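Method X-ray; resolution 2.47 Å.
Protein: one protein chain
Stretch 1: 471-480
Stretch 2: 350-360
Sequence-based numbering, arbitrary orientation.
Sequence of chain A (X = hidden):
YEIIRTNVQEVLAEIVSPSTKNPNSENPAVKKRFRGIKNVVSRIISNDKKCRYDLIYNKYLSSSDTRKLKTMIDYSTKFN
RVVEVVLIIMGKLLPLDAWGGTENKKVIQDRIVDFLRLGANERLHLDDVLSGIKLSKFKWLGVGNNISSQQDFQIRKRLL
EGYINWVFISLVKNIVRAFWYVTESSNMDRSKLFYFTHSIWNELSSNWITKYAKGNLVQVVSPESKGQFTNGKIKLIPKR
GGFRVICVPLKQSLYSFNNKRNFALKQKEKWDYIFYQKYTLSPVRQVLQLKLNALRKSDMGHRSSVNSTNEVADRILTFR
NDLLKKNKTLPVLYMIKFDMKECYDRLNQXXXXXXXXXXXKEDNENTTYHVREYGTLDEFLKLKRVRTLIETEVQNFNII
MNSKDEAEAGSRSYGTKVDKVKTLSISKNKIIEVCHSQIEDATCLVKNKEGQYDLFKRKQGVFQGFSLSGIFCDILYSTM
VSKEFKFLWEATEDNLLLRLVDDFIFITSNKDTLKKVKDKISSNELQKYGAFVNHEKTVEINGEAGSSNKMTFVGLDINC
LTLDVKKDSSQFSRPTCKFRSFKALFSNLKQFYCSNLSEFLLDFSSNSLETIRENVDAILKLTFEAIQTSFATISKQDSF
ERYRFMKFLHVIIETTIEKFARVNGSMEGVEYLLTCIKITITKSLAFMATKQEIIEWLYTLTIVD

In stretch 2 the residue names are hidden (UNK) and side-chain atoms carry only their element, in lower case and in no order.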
# COMPACT_ATOMS: atom_id res chain seq x y z
N ILE A 471 -4.36 -3.42 14.06
CA ILE A 471 -3.90 -4.07 15.28
C ILE A 471 -5.08 -4.39 16.19
O ILE A 471 -5.02 -5.36 16.96
CB ILE A 471 -2.84 -3.21 15.99
CG1 ILE A 471 -2.15 -4.02 17.09
CG2 ILE A 471 -3.46 -1.94 16.56
CD1 ILE A 471 -0.82 -3.46 17.51
N PHE A 472 -6.17 -3.62 16.11
CA PHE A 472 -7.38 -4.00 16.83
C PHE A 472 -7.83 -5.40 16.41
O PHE A 472 -7.97 -6.29 17.25
CB PHE A 472 -8.50 -2.99 16.56
CG PHE A 472 -8.38 -1.72 17.36
CD1 PHE A 472 -7.54 -1.65 18.46
CD2 PHE A 472 -9.13 -0.60 17.02
CE1 PHE A 472 -7.44 -0.48 19.20
CE2 PHE A 472 -9.03 0.57 17.76
CZ PHE A 472 -8.18 0.63 18.85
N CYS A 473 -7.98 -5.61 15.10
CA CYS A 473 -8.42 -6.91 14.61
C CYS A 473 -7.43 -8.01 14.97
O CYS A 473 -7.83 -9.15 15.23
CB CYS A 473 -8.62 -6.84 13.10
SG CYS A 473 -9.36 -8.30 12.33
N ASP A 474 -6.14 -7.67 15.05
CA ASP A 474 -5.13 -8.65 15.43
C ASP A 474 -5.25 -9.02 16.90
O ASP A 474 -5.16 -10.20 17.27
CB ASP A 474 -3.74 -8.11 15.12
CG ASP A 474 -2.67 -9.19 15.09
OD1 ASP A 474 -3.01 -10.38 15.25
OD2 ASP A 474 -1.49 -8.84 14.89
N ILE A 475 -5.46 -8.02 17.77
CA ILE A 475 -5.63 -8.28 19.19
C ILE A 475 -6.84 -9.18 19.43
O ILE A 475 -6.77 -10.16 20.17
CB ILE A 475 -5.75 -6.96 19.97
CG1 ILE A 475 -4.41 -6.22 19.99
CG2 ILE A 475 -6.23 -7.21 21.39
CD1 ILE A 475 -4.51 -4.86 20.66
N LEU A 476 -7.97 -8.83 18.81
CA LEU A 476 -9.21 -9.56 19.07
C LEU A 476 -9.13 -11.00 18.57
O LEU A 476 -9.47 -11.94 19.29
CB LEU A 476 -10.40 -8.83 18.44
CG LEU A 476 -11.77 -9.47 18.64
CD1 LEU A 476 -12.03 -9.75 20.12
CD2 LEU A 476 -12.89 -8.61 18.08
N TYR A 477 -8.66 -11.19 17.33
CA TYR A 477 -8.62 -12.54 16.77
C TYR A 477 -7.54 -13.40 17.43
O TYR A 477 -7.71 -14.62 17.56
CB TYR A 477 -8.43 -12.50 15.26
CG TYR A 477 -9.70 -12.25 14.46
CD1 TYR A 477 -10.89 -11.91 15.09
CD2 TYR A 477 -9.71 -12.39 13.08
CE1 TYR A 477 -12.05 -11.69 14.37
CE2 TYR A 477 -10.87 -12.17 12.35
CZ TYR A 477 -12.04 -11.82 12.99
OH TYR A 477 -13.18 -11.61 12.26
N SER A 478 -6.43 -12.79 17.87
CA SER A 478 -5.46 -13.55 18.65
C SER A 478 -6.07 -14.00 19.97
O SER A 478 -5.89 -15.15 20.39
CB SER A 478 -4.20 -12.72 18.90
OG SER A 478 -3.55 -12.39 17.68
N THR A 479 -6.78 -13.09 20.65
CA THR A 479 -7.49 -13.44 21.87
C THR A 479 -8.55 -14.50 21.61
O THR A 479 -8.71 -15.44 22.40
CB THR A 479 -8.12 -12.19 22.48
OG1 THR A 479 -7.10 -11.22 22.76
CG2 THR A 479 -8.86 -12.53 23.77
N MSE A 480 -9.29 -14.35 20.52
CA MSE A 480 -10.34 -15.30 20.16
C MSE A 480 -9.77 -16.69 19.90
O MSE A 480 -10.28 -17.67 20.44
CB MSE A 480 -11.09 -14.80 18.92
CG MSE A 480 -12.20 -15.73 18.47
SE MSE A 480 -12.96 -15.23 16.75
CE MSE A 480 -11.37 -15.46 15.63
N UNK A 350 -17.37 -4.32 21.76
CA UNK A 350 -17.28 -4.66 23.17
C UNK A 350 -16.30 -5.81 23.40
O UNK A 350 -15.47 -5.75 24.31
c UNK A 350 -19.54 -3.76 23.88
o UNK A 350 -19.03 -2.66 24.05
n UNK A 350 -20.85 -3.95 23.82
c UNK A 350 -18.66 -5.00 23.72
N UNK A 351 -16.36 -6.85 22.56
CA UNK A 351 -15.38 -7.92 22.66
C UNK A 351 -13.97 -7.39 22.43
O UNK A 351 -13.02 -7.82 23.09
c UNK A 351 -15.71 -9.04 21.68
N UNK A 352 -13.82 -6.44 21.51
CA UNK A 352 -12.50 -5.85 21.28
C UNK A 352 -12.01 -5.11 22.51
O UNK A 352 -10.84 -5.23 22.90
c UNK A 352 -10.06 -4.89 19.57
c UNK A 352 -12.55 -4.91 20.07
c UNK A 352 -11.56 -3.12 18.62
c UNK A 352 -11.31 -4.04 19.81
N UNK A 353 -12.90 -4.36 23.17
CA UNK A 353 -12.50 -3.60 24.35
C UNK A 353 -12.11 -4.54 25.49
O UNK A 353 -11.18 -4.24 26.26
c UNK A 353 -15.97 -0.89 23.55
c UNK A 353 -13.54 -1.30 24.05
n UNK A 353 -17.12 0.06 23.68
c UNK A 353 -14.75 -0.41 24.33
c UNK A 353 -13.61 -2.64 24.77
N UNK A 354 -12.81 -5.67 25.63
CA UNK A 354 -12.42 -6.66 26.63
C UNK A 354 -11.06 -7.28 26.29
O UNK A 354 -10.23 -7.48 27.19
c UNK A 354 -15.98 -8.27 26.93
c UNK A 354 -13.49 -7.75 26.73
o UNK A 354 -15.65 -9.44 26.66
c UNK A 354 -14.88 -7.22 27.08
o UNK A 354 -17.17 -7.91 27.07
N UNK A 355 -10.80 -7.56 25.01
CA UNK A 355 -9.51 -8.12 24.62
C UNK A 355 -8.38 -7.17 24.96
O UNK A 355 -7.32 -7.60 25.45
o UNK A 355 -10.39 -9.47 22.80
c UNK A 355 -9.50 -8.43 23.12
N UNK A 356 -8.57 -5.87 24.70
CA UNK A 356 -7.54 -4.89 25.01
C UNK A 356 -7.27 -4.84 26.51
O UNK A 356 -6.12 -4.82 26.95
c UNK A 356 -8.36 -2.24 22.28
c UNK A 356 -7.95 -3.51 24.45
c UNK A 356 -7.98 -3.55 22.92
c UNK A 356 -7.01 -2.43 24.96
N UNK A 357 -8.33 -4.85 27.32
CA UNK A 357 -8.14 -4.93 28.76
C UNK A 357 -7.46 -6.24 29.15
O UNK A 357 -6.79 -6.31 30.18
c UNK A 357 -9.47 -4.79 29.49
N UNK A 358 -7.62 -7.27 28.32
CA UNK A 358 -7.04 -8.56 28.66
C UNK A 358 -5.52 -8.55 28.62
O UNK A 358 -4.86 -9.04 29.54
N UNK A 359 -4.95 -7.98 27.56
CA UNK A 359 -3.50 -7.97 27.43
C UNK A 359 -2.83 -7.00 28.39
O UNK A 359 -1.60 -7.00 28.50
c UNK A 359 -3.10 -7.66 25.97
c UNK A 359 -3.82 -8.60 25.02
c UNK A 359 -3.14 -5.89 24.17
c UNK A 359 -3.45 -6.22 25.60
N UNK A 360 -3.61 -6.19 29.09
CA UNK A 360 -3.11 -5.27 30.11
C UNK A 360 -3.54 -5.68 31.52
O UNK A 360 -3.43 -4.88 32.45
c UNK A 360 -3.47 -3.18 27.41
c UNK A 360 -3.58 -3.85 29.83
c UNK A 360 -1.61 -1.96 26.53
c UNK A 360 -2.83 -2.57 26.35
c UNK A 360 -2.89 -3.19 28.67
c UNK A 360 -1.66 -2.57 28.84
c UNK A 360 -1.02 -1.96 27.78

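Position 350 has two side-chain carbons, the second carrying one oxygen and one nitrogen. That is a short amide, and it lies out of reach of stretch 1. The residue is Asn-350.

Position 351 has a single side-chain carbon. This CB lies 4.1 Å from CD1 of Leu-476. The residue is Ala-351.

Position 352 has four carbons, forked at the second. One fork tip is 3.7 Å from CB of Phe-472, and the other is 3.4 Å from O of Phe-472. A fork one carbon beyond CB means leucine, Leu-352. Its CD1 also lies 4.1 Å from CB of Leu-476.

Position 353 has four carbons in a row ending in nitrogen, and it points away from stretch 1. The residue is Lys-353. Its NZ makes a weak hydrogen bond of 3.3 Å to OD1 of Asn-350.

Position 354 has three carbons, the third carrying two oxygens. This carboxylate makes no contact with stretch 1. The residue is Glu-354.

Position 355 has one carbon followed by one oxygen. The oxygen is 3.2 Å from CD1 of Leu-476 and 3.6 Å from CG2 of Thr-479. The unbranched hydroxyl side chain identifies Ser-355. Its OG donates a 3.1 Å hydrogen bond to O of Ala-351, so its polar need is met within its own helix.

Position 356 has four carbons forked at the first, one arm two carbons long. The tip of that arm is 3.7 Å from CE1 of Phe-472. Branching at CB gives Ile-356.

Position 357 has one carbon, out of reach of stretch 1. The residue is Ala-357.

Position 358 has no side-chain atoms and is Gly-358. An ideal CB here would lie 5.1 Å from CG2 of Thr-479.

Position 359 repeats the four-carbon pattern forked at the first. The end of its long arm is 3.9 Å from CD1 of Ile-475. The residue is Ile-359.

Position 360 has one carbon and then a ring of six carbons, with no oxygen. It does not touch stretch 1. The residue is Phe-360.

The two helices cross at 79°, with axes 8.8 Å apart at closest approach. Leu-476 and Leu-352 come nearest in the backbone, their CA atoms 5.4 Å apart. Ser-355 points toward stretch 1, and its small side chain fits among Ile-475, Leu-476 and Thr-479. CG2 of Ile-475 lies 3.9 Å from CB of Ser-355. No hydrogen bond links the stretches. OG1 of Thr-479 donates to O of Ile-475 at 2.8 Å, again within one helix. The contact therefore rests mainly on apolar packing.

Stretch 2 (350-360) NALKESIAGIF
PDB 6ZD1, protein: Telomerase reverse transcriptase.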